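Local coordinates for protein Ent-copalyl diphosphate synthase (Streptomyces platensis, PDB 5BP8) that belongs to the class II terpene cyclase family, whose chains are built largely of alpha helices packed in helical barrel domains, at residues 353-358 against 378-383; 328-333 against 371-376. All coordinates share one frame; numbering follows the deposited sequence.

Contact 1: residues 353-358 against 378-383; sequences AHILEA and RMISDW
Leu356 and Ile380 mark the closest backbone approach, 6.5 Å between their CA atoms, where helices 349-365 and 370-386 run nearly antiparallel, with the two short axis segments at 152° and 9.7 Å apart. The pair forms an alpha-helical hairpin, the repeating element expected of the squalene-hopene cyclase-like domain to which both helices belong. Ile380 does most of the meeting, placing its two branches on neighbouring residues of the partner helix. Its delta branch is extended, with CG1 held beside the backbone N (chi1 -68°) and CD1 pushed outward; the methyl CD1 then lies 3.6 Å from CG2 of Ile355 and 4.0 Å from the backbone N of Leu356. The two isoleucine side chains cross at about a right angle. The other branch, CG2 of Ile380, rests 3.9 Å from CB of Leu356. At the next residue, OG of Ser381 faces the forked end of Leu356 from one side, with CD2 at 4.0 Å and CD1 at 4.1 Å. That hydroxyl is hydrogen-bonded to the carbonyl O of Ile377 on its own helix, which turns its polarity back along the backbone. Phe338, in a loop, touches both Ile355 and Ile380, while Ile355 also leans on Ala311 of helix 307-319. The hairpin faces are thus joined by the shape fit of buried aliphatic groups rather than by directional bonds, and the serine hydroxyl can sit against leucine because its own helix satisfies it.

Contact 2: residues 328-333 against 371-376; sequences SLMHFR and GRYGAE
Glu376 and Arg333 form a salt bridge that, together with a Met-aromatic contact between selenomethionine Met330 and Tyr373, joins the loop ahead of helix 349-365 to the N-terminal part of helix 370-386. Followed outward, Glu376 starts with a CB directed at the loop. CG lies anti to its own carbonyl carbon (chi1 -75°) and comes 4.1 Å from NE of Arg333; a bend at the next torsion then turns the carboxylate so that OE2 meets the guanidinium edge. CD is 4.2 Å from Arg333 NH2, but the oxygen OE2 makes the bonds. Arg333 NH2 donates to OE2 at 3.1 Å, and NE of Arg333 adds a weak, longer bond to OE2 at 3.4 Å, so a single oxygen sits close to the guanidinium plane, between two N-H groups. The match is not flat: guanidinium and carboxylate planes stand 41° apart, and NH2 meets OE2 on its anti side, 28° out of the carboxylate plane. The nearby positive charge probably favours the ionised form of Glu376.

Beside the guanidinium, the bent chain of Met330 brings SE to 4.1 Å from Glu376 OE2. The same selenium approaches the Tyr373 ring at its edge, 5.5 Å from the ring centroid. Leu359 of helix 349-365 touches both Met330 and Tyr373, and the tyrosine hydroxyl is hydrogen-bonded to Asp327, just before the loop segment, which gives the ring a second tie to the same loop. Beyond the selenium, methyl CE of Met330 reaches the ring obliquely, 4.0 Å from CD1 of Tyr373.

How the contacts relate
From the N terminus, the chain leaves helix 307-319, passes through the loop holding 328-333, enters helix 349-365 with 353-358, turns, and runs back along helix 370-386, which carries first 371-376 and then 378-383. Contact 1 closes a 19-residue loop made of the end of one helix, the short turn and the start of the next, whereas contact 2 closes a longer excursion that contains helix 349-365. The segments alternate, so the two closures cross rather than nest. Their centres lie 10 Å apart and they touch through Leu329, whose CD1 is 4.1 Å from CB of Ala358. Helix 370-386 thus meets the preceding loop near its start and its hairpin partner farther on.

Contact 1: residues 353-358 against 378-383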
# COMPACT_ATOMS: atom_id res chain seq x y z
N ALA A 353 -6.30 4.37 15.49
CA ALA A 353 -5.04 4.68 16.19
C ALA A 353 -4.46 6.03 15.79
O ALA A 353 -4.07 6.84 16.66
CB ALA A 353 -4.01 3.58 16.00
N HIS A 354 -4.37 6.30 14.48
CA HIS A 354 -3.78 7.54 14.02
C HIS A 354 -4.65 8.77 14.38
O HIS A 354 -4.13 9.85 14.70
CB HIS A 354 -3.43 7.44 12.51
CG HIS A 354 -2.36 6.42 12.24
ND1 HIS A 354 -2.27 5.71 11.06
CD2 HIS A 354 -1.35 5.98 13.03
CE1 HIS A 354 -1.25 4.87 11.14
NE2 HIS A 354 -0.68 5.01 12.32
N ILE A 355 -5.96 8.58 14.37
CA ILE A 355 -6.88 9.62 14.81
C ILE A 355 -6.72 9.88 16.31
O ILE A 355 -6.70 11.03 16.74
CB ILE A 355 -8.33 9.30 14.42
CG1 ILE A 355 -8.43 9.38 12.90
CG2 ILE A 355 -9.31 10.32 14.99
CD1 ILE A 355 -9.65 8.74 12.33
N LEU A 356 -6.55 8.82 17.08
CA LEU A 356 -6.27 8.99 18.51
C LEU A 356 -5.01 9.83 18.74
O LEU A 356 -5.00 10.72 19.62
CB LEU A 356 -6.18 7.64 19.21
CG LEU A 356 -5.83 7.65 20.70
CD1 LEU A 356 -6.85 8.46 21.46
CD2 LEU A 356 -5.79 6.26 21.26
N GLU A 357 -3.96 9.58 17.96
CA GLU A 357 -2.75 10.39 18.06
C GLU A 357 -2.99 11.85 17.68
O GLU A 357 -2.54 12.75 18.39
CB GLU A 357 -1.61 9.81 17.25
CG GLU A 357 -1.21 8.40 17.69
CD GLU A 357 -0.11 7.82 16.83
OE1 GLU A 357 -0.15 8.02 15.57
OE2 GLU A 357 0.80 7.17 17.41
N ALA A 358 -3.64 12.10 16.54
CA ALA A 358 -3.83 13.47 16.11
C ALA A 358 -4.63 14.26 17.18
O ALA A 358 -4.24 15.38 17.57
CB ALA A 358 -4.53 13.53 14.79
N ARG A 378 -11.59 9.40 24.08
CA ARG A 378 -11.81 8.28 24.98
C ARG A 378 -12.71 7.19 24.36
O ARG A 378 -12.56 6.01 24.67
CB ARG A 378 -12.29 8.79 26.34
CG ARG A 378 -11.12 9.31 27.19
CD ARG A 378 -11.44 10.63 27.92
NE ARG A 378 -12.88 10.76 28.05
CZ ARG A 378 -13.58 11.88 28.16
NH1 ARG A 378 -12.99 13.08 28.23
NH2 ARG A 378 -14.90 11.77 28.18
N MSE A 379 -13.59 7.55 23.45
CA MSE A 379 -14.34 6.55 22.71
C MSE A 379 -13.58 5.74 21.67
O MSE A 379 -13.97 4.59 21.34
CB MSE A 379 -15.33 7.30 21.89
CG MSE A 379 -16.35 6.44 21.16
SE MSE A 379 -16.69 7.79 19.86
CE MSE A 379 -18.23 7.49 18.73
N ILE A 380 -12.56 6.36 21.08
CA ILE A 380 -11.63 5.64 20.17
C ILE A 380 -10.80 4.68 21.03
O ILE A 380 -10.57 3.52 20.67
CB ILE A 380 -10.66 6.59 19.45
CG1 ILE A 380 -11.39 7.49 18.46
CG2 ILE A 380 -9.58 5.79 18.72
CD1 ILE A 380 -10.49 8.55 17.90
N SER A 381 -10.36 5.17 22.19
CA SER A 381 -9.78 4.31 23.22
C SER A 381 -10.63 3.09 23.52
O SER A 381 -10.13 1.96 23.41
CB SER A 381 -9.51 5.08 24.50
OG SER A 381 -8.47 6.01 24.28
N ASP A 382 -11.91 3.29 23.88
CA ASP A 382 -12.87 2.18 24.04
C ASP A 382 -12.66 1.19 22.91
O ASP A 382 -12.32 0.03 23.14
CB ASP A 382 -14.34 2.64 23.94
CG ASP A 382 -15.34 1.45 24.02
OD1 ASP A 382 -15.22 0.62 24.96
OD2 ASP A 382 -16.22 1.34 23.14
N TRP A 383 -12.89 1.69 21.70
CA TRP A 383 -13.00 0.87 20.52
C TRP A 383 -11.72 0.10 20.20
O TRP A 383 -11.80 -1.09 19.87
CB TRP A 383 -13.39 1.77 19.34
CG TRP A 383 -13.75 1.04 18.13
CD1 TRP A 383 -14.94 0.48 17.81
CD2 TRP A 383 -12.88 0.77 17.03
NE1 TRP A 383 -14.88 -0.11 16.58
CE2 TRP A 383 -13.61 0.04 16.08
CE3 TRP A 383 -11.54 1.07 16.77
CZ2 TRP A 383 -13.06 -0.38 14.87
CZ3 TRP A 383 -10.99 0.65 15.56
CH2 TRP A 383 -11.74 -0.07 14.64

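Contact 2: residues 328-333 against 371-376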
# COMPACT_ATOMS: atom_id res chain seq x y z
N SER A 328 -11.32 18.66 10.45
CA SER A 328 -11.58 17.86 9.26
C SER A 328 -11.81 16.38 9.58
O SER A 328 -12.45 15.70 8.79
CB SER A 328 -10.45 17.98 8.23
OG SER A 328 -9.19 17.64 8.80
N LEU A 329 -11.27 15.89 10.69
CA LEU A 329 -11.50 14.50 11.10
C LEU A 329 -12.93 14.24 11.57
O LEU A 329 -13.38 13.10 11.51
CB LEU A 329 -10.52 14.10 12.20
CG LEU A 329 -9.04 14.10 11.81
CD1 LEU A 329 -8.16 13.84 13.02
CD2 LEU A 329 -8.79 13.06 10.72
N MSE A 330 -13.66 15.28 12.00
CA MSE A 330 -15.02 15.09 12.52
C MSE A 330 -16.01 14.63 11.47
O MSE A 330 -17.00 13.97 11.82
CB MSE A 330 -15.51 16.37 13.25
CG MSE A 330 -14.56 16.80 14.37
SE MSE A 330 -14.49 15.53 15.88
CE MSE A 330 -12.68 14.85 15.56
N HIS A 331 -15.75 14.90 10.19
CA HIS A 331 -16.55 14.41 9.06
C HIS A 331 -16.63 12.89 9.08
O HIS A 331 -17.57 12.31 8.55
CB HIS A 331 -15.91 14.77 7.69
CG HIS A 331 -15.84 16.23 7.39
ND1 HIS A 331 -16.96 17.03 7.31
CD2 HIS A 331 -14.78 17.02 7.09
CE1 HIS A 331 -16.59 18.27 7.01
NE2 HIS A 331 -15.27 18.29 6.87
N PHE A 332 -15.59 12.26 9.61
CA PHE A 332 -15.45 10.80 9.59
C PHE A 332 -15.92 10.13 10.90
O PHE A 332 -15.75 8.90 11.08
CB PHE A 332 -13.99 10.43 9.33
CG PHE A 332 -13.44 10.96 8.04
CD1 PHE A 332 -13.51 10.21 6.88
CD2 PHE A 332 -12.83 12.21 7.99
CE1 PHE A 332 -13.00 10.69 5.69
CE2 PHE A 332 -12.31 12.70 6.80
CZ PHE A 332 -12.40 11.95 5.65
N ARG A 333 -16.50 10.91 11.81
CA ARG A 333 -16.99 10.35 13.07
C ARG A 333 -18.19 9.45 12.79
O ARG A 333 -19.08 9.82 12.04
CB ARG A 333 -17.37 11.46 14.06
CG ARG A 333 -17.76 10.95 15.45
CD ARG A 333 -18.84 11.81 16.09
NE ARG A 333 -18.32 13.09 16.59
CZ ARG A 333 -18.64 14.30 16.13
NH1 ARG A 333 -19.51 14.47 15.13
NH2 ARG A 333 -18.09 15.37 16.69
N GLY A 371 -12.03 20.02 25.63
CA GLY A 371 -13.45 19.69 25.56
C GLY A 371 -13.94 19.40 24.16
O GLY A 371 -14.85 18.60 23.95
N ARG A 372 -13.33 20.06 23.18
CA ARG A 372 -13.71 19.90 21.79
C ARG A 372 -13.55 18.43 21.31
O ARG A 372 -14.38 17.93 20.54
CB ARG A 372 -12.85 20.81 20.94
CG ARG A 372 -13.44 21.23 19.62
CD ARG A 372 -12.61 22.38 19.08
NE ARG A 372 -12.95 22.71 17.71
CZ ARG A 372 -14.02 23.42 17.34
NH1 ARG A 372 -14.89 23.88 18.23
NH2 ARG A 372 -14.21 23.65 16.04
N TYR A 373 -12.50 17.75 21.78
CA TYR A 373 -12.17 16.40 21.26
C TYR A 373 -12.06 15.32 22.33
O TYR A 373 -11.90 14.12 22.03
CB TYR A 373 -10.87 16.46 20.46
CG TYR A 373 -10.84 17.58 19.44
CD1 TYR A 373 -11.64 17.54 18.31
CD2 TYR A 373 -10.01 18.69 19.62
CE1 TYR A 373 -11.62 18.58 17.38
CE2 TYR A 373 -9.98 19.71 18.70
CZ TYR A 373 -10.78 19.65 17.58
OH TYR A 373 -10.74 20.70 16.68
N GLY A 374 -12.19 15.73 23.60
CA GLY A 374 -11.88 14.87 24.73
C GLY A 374 -12.67 13.59 24.68
O GLY A 374 -12.11 12.51 24.84
N ALA A 375 -13.97 13.73 24.42
CA ALA A 375 -14.87 12.59 24.27
C ALA A 375 -14.47 11.63 23.18
O ALA A 375 -14.52 10.41 23.37
CB ALA A 375 -16.26 13.07 23.94
N GLU A 376 -14.19 12.18 22.00
CA GLU A 376 -13.83 11.35 20.84
C GLU A 376 -12.59 10.54 21.16
O GLU A 376 -12.52 9.36 20.80
CB GLU A 376 -13.65 12.22 19.59
CG GLU A 376 -14.96 12.71 18.98
CD GLU A 376 -15.58 13.93 19.67
OE1 GLU A 376 -15.01 14.46 20.65
OE2 GLU A 376 -16.65 14.36 19.21